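Local structure of NAD-dependent deacetylase 2 (Archaeoglobus fulgidus, 1S7G) at the interface of chains A and B and the interface of chains C and A. The protein removes acetyl groups from lysines of proteins such as the chromatin protein Alba, consuming NAD+ and releasing nicotinamide and 2''-O-acetyl-ADP-ribose. Sequence-based numbering; all coordinates share one arbitrary frame. Chains: chain A/B/C, NAD-dependent deacetylase 2.

Contact 1: the interface of chains A and B. Residues chain A 45, 59, 62, 65; chain B 149-150, 153-154.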
loop_
_atom_site.group_PDB
_atom_site.type_symbol
_atom_site.label_atom_id
_atom_site.label_comp_id
_atom_site.label_asym_id
_atom_site.label_seq_id
_atom_site.Cartn_x
_atom_site.Cartn_y
_atom_site.Cartn_z
ATOM N N TYR A 45 16.870 4.268 15.366
ATOM C CA TYR A 45 16.640 3.275 14.315
ATOM C C TYR A 45 15.250 2.652 14.209
ATOM O O TYR A 45 14.378 2.845 15.060
ATOM C CB TYR A 45 17.646 2.137 14.461
ATOM C CG TYR A 45 19.061 2.586 14.723
ATOM C CD1 TYR A 45 19.768 2.104 15.827
ATOM C CD2 TYR A 45 19.705 3.476 13.866
ATOM C CE1 TYR A 45 21.084 2.499 16.072
ATOM C CE2 TYR A 45 21.020 3.876 14.101
ATOM C CZ TYR A 45 21.701 3.383 15.205
ATOM O OH TYR A 45 22.996 3.773 15.441
ATOM N N ASN A 59 25.734 -4.994 10.487
ATOM C CA ASN A 59 26.044 -3.895 11.395
ATOM C C ASN A 59 25.774 -4.282 12.849
ATOM O O ASN A 59 24.800 -3.827 13.452
ATOM C CB ASN A 59 25.186 -2.681 11.021
ATOM C CG ASN A 59 25.730 -1.375 11.582
ATOM O OD1 ASN A 59 26.476 -1.365 12.556
ATOM N ND2 ASN A 59 25.341 -0.265 10.971
ATOM N N ALA A 62 25.310 -1.429 15.416
ATOM C CA ALA A 62 24.006 -0.768 15.442
ATOM C C ALA A 62 23.008 -1.642 16.208
ATOM O O ALA A 62 22.174 -1.135 16.970
ATOM C CB ALA A 62 23.505 -0.508 14.011
ATOM N N GLU A 65 23.680 -1.263 19.789
ATOM C CA GLU A 65 23.313 0.086 20.219
ATOM C C GLU A 65 21.807 0.101 20.460
ATOM O O GLU A 65 21.320 0.622 21.470
ATOM C CB GLU A 65 23.675 1.110 19.145
ATOM C CG GLU A 65 23.364 2.542 19.527
ATOM C CD GLU A 65 23.924 3.546 18.531
ATOM O OE1 GLU A 65 23.762 4.766 18.765
ATOM O OE2 GLU A 65 24.527 3.114 17.521
ATOM N N ARG B 149 25.198 9.367 9.108
ATOM C CA ARG B 149 24.948 7.965 9.414
ATOM C C ARG B 149 23.445 7.759 9.289
ATOM O O ARG B 149 22.671 8.561 9.803
ATOM C CB ARG B 149 25.404 7.669 10.843
ATOM C CG ARG B 149 25.436 6.205 11.200
ATOM C CD ARG B 149 25.788 6.020 12.664
ATOM N NE ARG B 149 25.955 4.610 13.009
ATOM C CZ ARG B 149 26.068 4.156 14.251
ATOM N NH1 ARG B 149 26.219 2.857 14.468
ATOM N NH2 ARG B 149 26.024 5.001 15.274
ATOM N N CYS B 150 23.030 6.700 8.602
ATOM C CA CYS B 150 21.604 6.439 8.422
ATOM C C CYS B 150 20.887 6.375 9.773
ATOM O O CYS B 150 21.311 5.649 10.668
ATOM C CB CYS B 150 21.390 5.130 7.653
ATOM S SG CYS B 150 19.650 4.792 7.263
ATOM N N CYS B 153 19.011 2.524 9.782
ATOM C CA CYS B 153 19.735 1.270 9.970
ATOM C C CYS B 153 21.118 1.427 10.598
ATOM O O CYS B 153 21.803 0.436 10.836
ATOM C CB CYS B 153 19.874 0.533 8.633
ATOM S SG CYS B 153 21.303 1.044 7.640
ATOM N N GLY B 154 21.536 2.666 10.848
ATOM C CA GLY B 154 22.839 2.910 11.458
ATOM C C GLY B 154 24.044 2.738 10.545
ATOM O O GLY B 154 25.188 2.745 11.000
#

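Contact 2: the interface of chains C and A. Residues chain C 42, 47, 165; chain A 204, 222, 225.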
loop_
_atom_site.group_PDB
_atom_site.type_symbol
_atom_site.label_atom_id
_atom_site.label_comp_id
_atom_site.label_asym_id
_atom_site.label_seq_id
_atom_site.Cartn_x
_atom_site.Cartn_y
_atom_site.Cartn_z
ATOM N N TRP C 42 -21.129 -3.767 25.138
ATOM C CA TRP C 42 -20.823 -5.097 25.639
ATOM C C TRP C 42 -21.524 -5.388 26.956
ATOM O O TRP C 42 -21.230 -6.378 27.628
ATOM C CB TRP C 42 -19.310 -5.261 25.764
ATOM C CG TRP C 42 -18.617 -5.093 24.443
ATOM C CD1 TRP C 42 -17.480 -4.379 24.198
ATOM C CD2 TRP C 42 -19.015 -5.657 23.184
ATOM N NE1 TRP C 42 -17.143 -4.460 22.866
ATOM C CE2 TRP C 42 -18.067 -5.237 22.220
ATOM C CE3 TRP C 42 -20.078 -6.474 22.775
ATOM C CZ2 TRP C 42 -18.154 -5.607 20.870
ATOM C CZ3 TRP C 42 -20.163 -6.843 21.427
ATOM C CH2 TRP C 42 -19.205 -6.407 20.495
ATOM N N PRO C 47 -19.815 -10.139 23.803
ATOM C CA PRO C 47 -18.960 -10.008 22.620
ATOM C C PRO C 47 -18.479 -11.336 22.052
ATOM O O PRO C 47 -18.386 -11.509 20.843
ATOM C CB PRO C 47 -17.818 -9.124 23.118
ATOM C CG PRO C 47 -17.723 -9.485 24.568
ATOM C CD PRO C 47 -19.174 -9.534 24.983
ATOM N N PHE C 165 -13.689 -10.970 16.460
ATOM C CA PHE C 165 -12.807 -11.229 17.597
ATOM C C PHE C 165 -12.306 -12.668 17.459
ATOM O O PHE C 165 -13.022 -13.533 16.940
ATOM C CB PHE C 165 -13.562 -11.116 18.930
ATOM C CG PHE C 165 -14.014 -9.725 19.271
ATOM C CD1 PHE C 165 -13.109 -8.670 19.306
ATOM C CD2 PHE C 165 -15.347 -9.472 19.583
ATOM C CE1 PHE C 165 -13.521 -7.378 19.645
ATOM C CE2 PHE C 165 -15.772 -8.183 19.926
ATOM C CZ PHE C 165 -14.853 -7.131 19.956
ATOM N N TYR A 204 -7.421 -16.194 23.741
ATOM C CA TYR A 204 -8.608 -16.888 23.257
ATOM C C TYR A 204 -8.547 -18.368 23.600
ATOM O O TYR A 204 -9.557 -18.974 23.962
ATOM C CB TYR A 204 -8.753 -16.682 21.747
ATOM C CG TYR A 204 -9.252 -15.288 21.416
ATOM C CD1 TYR A 204 -10.584 -14.939 21.639
ATOM C CD2 TYR A 204 -8.383 -14.302 20.943
ATOM C CE1 TYR A 204 -11.040 -13.643 21.407
ATOM C CE2 TYR A 204 -8.829 -12.997 20.708
ATOM C CZ TYR A 204 -10.160 -12.677 20.947
ATOM O OH TYR A 204 -10.618 -11.391 20.756
ATOM N N MET A 222 -7.305 -4.709 21.154
ATOM C CA MET A 222 -8.388 -5.212 20.332
ATOM C C MET A 222 -9.152 -6.345 21.017
ATOM O O MET A 222 -10.351 -6.515 20.795
ATOM C CB MET A 222 -7.822 -5.716 19.004
ATOM C CG MET A 222 -8.849 -5.857 17.892
ATOM S SD MET A 222 -8.123 -6.474 16.339
ATOM C CE MET A 222 -6.740 -5.317 16.119
ATOM N N PRO A 225 -12.436 -6.718 24.999
ATOM C CA PRO A 225 -13.775 -7.237 25.283
ATOM C C PRO A 225 -13.885 -8.634 25.893
ATOM O O PRO A 225 -14.762 -8.861 26.718
ATOM C CB PRO A 225 -14.474 -7.135 23.925
ATOM C CG PRO A 225 -13.859 -5.886 23.346
ATOM C CD PRO A 225 -12.389 -6.110 23.655
#

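Contact 1: the interface of chains A and B
The carboxylate oxygen OE2 of A:Glu65 is gripped from both chains: the phenol OH of its own neighbour A:Tyr45 donates to it at 2.7 Å, and the guanidinium NH2 of B:Arg149 reaches it at 3.3 Å, a salt bridge whose hydrogen bond is weak. A glutamate suits this place because its extended chain, with CG anti to the backbone N (chi1 -178°), carries the charge out from helix 60-67 to the edge of the partner. The phenol meets OE2 from above the carboxylate plane, and B:Arg149 slides past A:Glu65 in the opposite direction. The phenol oxygen of A:Tyr45 also lies over one face of the guanidinium, toward its rim, with ring and guanidinium planes 74° apart; this is contact rather than a hydrogen bond. The glutamate's charge would probably help to balance that of the guanidinium, which the phenol alone could not do.

B:Arg149 is steadied within its own chain, NE donating to the carbonyl O of B:Gly154 at 2.8 Å. That same oxygen receives a weak bond from ND2 of A:Asn59 at 3.0 Å. The asparagine faces two ways, since its OD1 accepts from A:Ala62 N at 3.1 Å, capping the start of helix 60-67 and fixing which end of the amide points to chain B. B:Gly154 follows the zinc-binding CXXC pair B:Cys150 and B:Cys153 of the sirtuin zinc module. Its positive phi of 75° and bare CA suit a glycine, for CE2 of A:Tyr45 comes to 3.4 Å from that CA, where a side chain could interfere. The interface joins two copies in the deposited assembly and may belong to the crystal only. The small methyl of A:Ala62 lies against the zinc-binding turn of chain B, its CB 3.7 Å from the carbonyl O of B:Cys153.

Contact 2: the interface of chains C and A
An apolar, heterologous interface, made by different surfaces of two sirtuin copies, joins chain C to chain A in the deposited assembly; whether it forms in the cell the structure alone does not show. The Sir2-family landmarks are on the chain C side, where C:Phe165 belongs to the conserved Phe-Gly-Glu stretch of the substrate-binding loop. A:Pro225, in the 3-10 helix 224-226, has much more surface hidden than any other residue here, and its ring pushes between the aromatic groups of chain C. Its CG lies 3.7 Å from CZ of C:Phe165, above the ring plane near that far tip, and 3.6 Å from NE1 of C:Trp42, above the pyrrole rim on the face that C:Pro47 also covers. Proline suits the role as a compact, rigid apolar knob whose ring has no polar group to satisfy.

C:Pro47 borders the same knob, its CB 4.0 Å from CB of A:Pro225. It also braces the tryptophan, with CB over one face of the indole toward the rim. C:Trp42 in turn sets its CZ2 in plane at the edge of the C:Phe165 ring, so the two aromatics support each other within chain C.

With CG anti to its carbonyl carbon (chi1 -68°), C:Phe165 presents its ring to A:Pro225 while its CB stays near A:Tyr204. The phenol OH of A:Tyr204 comes tip-first to 3.5 Å from that CB, on the same side of the phenyl plane as the proline. A:Met222 uses its backbone, the carbonyl O lying 3.5 Å from CE1 of C:Phe165. An alanine at C:Phe165 would probably leave the CG of A:Pro225 without its phenyl neighbour and open a gap beside C:Trp42. No nitrogen or oxygen of one side comes within bonding reach of the other, and C:Pro47 CG stands 3.7 Å from the carbonyl O of A:Pro225.

The centres of contact 1 and contact 2 lie about 39 Å apart, with chain A taking part in both through separate surfaces. They share no residue, yet the same stretch of sequence serves twice, through A:Tyr45 in contact 1 and through C:Trp42 and C:Pro47 in contact 2. Contact 1 sets it against a zinc-module knuckle, contact 2 against a proline-bearing 3-10 helix. Neither interface is an exact two-fold. Contact 2 is centred about 12 Å from C:His118, the catalytic histidine of the family, and C:Phe165 belongs to the substrate-binding loop, so docking there might affect substrate access; contact 1 is about 21 Å from A:His118.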